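Long-range contact in effector protein hopAB3 (Pseudomonas syringae pv. maculicola, PDB 3TJY), which is a type III effector recognised by the tomato Pto resistance protein, triggering host immunity, and promotes virulence in susceptible plants: residues A[21-25]-A[73-78]. Numbering follows the deposited sequence. Where two conformers were deposited one is given.
With SO4 (sulfate ion), chain D; SO4 (sulfate ion), chain B.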
# COMPACT_ATOMS: atom_id res chain seq x y z
N LEU A 21 5.29 2.13 8.93
CA LEU A 21 4.67 0.94 8.35
C LEU A 21 3.50 0.39 9.18
O LEU A 21 2.56 -0.18 8.61
CB LEU A 21 5.69 -0.18 8.08
CG LEU A 21 6.77 0.12 7.03
CD1 LEU A 21 7.66 -1.10 6.82
CD2 LEU A 21 6.13 0.55 5.71
N ALA A 22 3.56 0.55 10.50
CA ALA A 22 2.43 0.17 11.34
C ALA A 22 1.21 0.98 10.93
O ALA A 22 0.10 0.45 10.82
CB ALA A 22 2.76 0.35 12.83
N ASN A 23 1.42 2.27 10.68
CA ASN A 23 0.33 3.16 10.29
C ASN A 23 -0.17 2.86 8.88
O ASN A 23 -1.38 2.82 8.64
CB ASN A 23 0.78 4.63 10.40
CG ASN A 23 -0.19 5.61 9.74
OD1 ASN A 23 0.16 6.30 8.78
ND2 ASN A 23 -1.40 5.68 10.27
N ILE A 24 0.75 2.64 7.95
CA ILE A 24 0.35 2.31 6.59
C ILE A 24 -0.44 1.00 6.61
O ILE A 24 -1.45 0.87 5.92
CB ILE A 24 1.55 2.17 5.64
CG1 ILE A 24 2.30 3.50 5.53
CG2 ILE A 24 1.07 1.76 4.26
CD1 ILE A 24 1.43 4.68 5.02
N ARG A 25 -0.01 0.04 7.42
CA ARG A 25 -0.72 -1.23 7.52
C ARG A 25 -2.19 -1.02 7.91
O ARG A 25 -3.10 -1.59 7.30
CB ARG A 25 -0.04 -2.17 8.52
CG ARG A 25 -0.69 -3.54 8.62
CD ARG A 25 0.03 -4.44 9.61
NE ARG A 25 -0.71 -5.68 9.84
CZ ARG A 25 -0.52 -6.48 10.87
NH1 ARG A 25 0.39 -6.18 11.79
NH2 ARG A 25 -1.25 -7.57 11.00
N LEU A 73 3.07 -5.86 4.37
CA LEU A 73 2.94 -4.94 5.49
C LEU A 73 2.78 -5.68 6.80
O LEU A 73 3.33 -5.27 7.82
CB LEU A 73 1.75 -3.98 5.28
CG LEU A 73 1.99 -2.96 4.17
CD1 LEU A 73 0.66 -2.31 3.80
CD2 LEU A 73 3.02 -1.91 4.59
N ARG A 74 2.02 -6.77 6.79
CA ARG A 74 1.84 -7.54 8.02
C ARG A 74 3.15 -8.16 8.50
O ARG A 74 3.46 -8.12 9.69
CB ARG A 74 0.78 -8.63 7.83
CG ARG A 74 0.77 -9.69 8.92
CD ARG A 74 -0.40 -10.66 8.73
NE ARG A 74 -0.37 -11.29 7.41
CZ ARG A 74 -1.37 -12.01 6.91
NH1 ARG A 74 -1.28 -12.55 5.70
NH2 ARG A 74 -2.47 -12.18 7.64
N ARG A 75 3.92 -8.71 7.56
CA ARG A 75 5.19 -9.34 7.94
C ARG A 75 6.18 -8.29 8.43
O ARG A 75 6.90 -8.53 9.41
CB ARG A 75 5.78 -10.12 6.76
CG ARG A 75 7.09 -10.83 7.11
CD ARG A 75 7.36 -11.96 6.12
NE ARG A 75 6.37 -13.03 6.25
CZ ARG A 75 5.42 -13.30 5.35
NH1 ARG A 75 5.32 -12.60 4.23
NH2 ARG A 75 4.56 -14.30 5.58
N ALA A 76 6.22 -7.15 7.76
CA ALA A 76 7.13 -6.07 8.19
C ALA A 76 6.76 -5.50 9.55
O ALA A 76 7.63 -5.07 10.32
CB ALA A 76 7.17 -4.97 7.16
N ASP A 77 5.47 -5.49 9.86
CA ASP A 77 4.99 -4.94 11.13
C ASP A 77 5.01 -5.97 12.26
O ASP A 77 4.72 -5.66 13.41
CB ASP A 77 3.56 -4.40 10.93
CG ASP A 77 3.02 -3.66 12.14
OD1 ASP A 77 3.80 -2.95 12.81
OD2 ASP A 77 1.80 -3.78 12.42
N SER A 78 5.37 -7.21 11.93
CA SER A 78 5.33 -8.30 12.90
C SER A 78 6.73 -8.66 13.39
O SER A 78 6.90 -9.10 14.53
CB SER A 78 4.64 -9.52 12.29
OG SER A 78 3.29 -9.23 11.96
S SO4 D . -0.29 -8.56 14.35
O1 SO4 D . -0.78 -9.50 13.34
O2 SO4 D . 1.11 -8.23 14.09
O3 SO4 D . -1.09 -7.34 14.31
O4 SO4 D . -0.40 -9.16 15.68
S SO4 B . -3.97 -7.80 8.43
O1 SO4 B . -3.97 -8.33 7.08
O2 SO4 B . -2.95 -6.77 8.57
O3 SO4 B . -5.28 -7.21 8.68
O4 SO4 B . -3.70 -8.88 9.37
O HOH W 1 -0.20 -1.75 12.53
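R25 has CG opposite its backbone N (chi1 -177°) and stays extended to NE, which carries its guanidinium across to D77. D77 CG is also opposite its own N, and the side chains cross at about a right angle, carboxylate and guanidinium planes 76° apart. R25 NH1 gives a salt bridge to D77 OD2 at 2.9 Å. The acceptor lies near the guanidinium plane and is reached on its anti side. Water 1 donates to the same OD2 and to A22 O, bridging 21-25 and 73-78. The other edges of the guanidinium face two sulfates, probably from the crystallisation liquor. R25 NE reaches O2 of the chain B sulfate at 2.8 Å, and R25 NH2 points almost straight (178°) at O1 of the chain D sulfate. These bonds should hold the group's rotation. One face rests on the backbone and CG of R74, with R74 CG 3.6 Å from R25 NH2. Beside it, L21, I24, L73 and A76 form an apolar contact. L21 CD1 touches A76 CB at 3.9 Å, and L21 CD2 meets L73 CD2 at 4.1 Å. I24 CG2 packs on both methyls of L73. V11 of helix 3-16 touches L21 and L73, extending the apolar layer. The axes of 21-25 and 73-77 come within 9.3 Å, roughly antiparallel. The arrangement is that of a small helical bundle, here the Pto-binding domain of a HopAB effector.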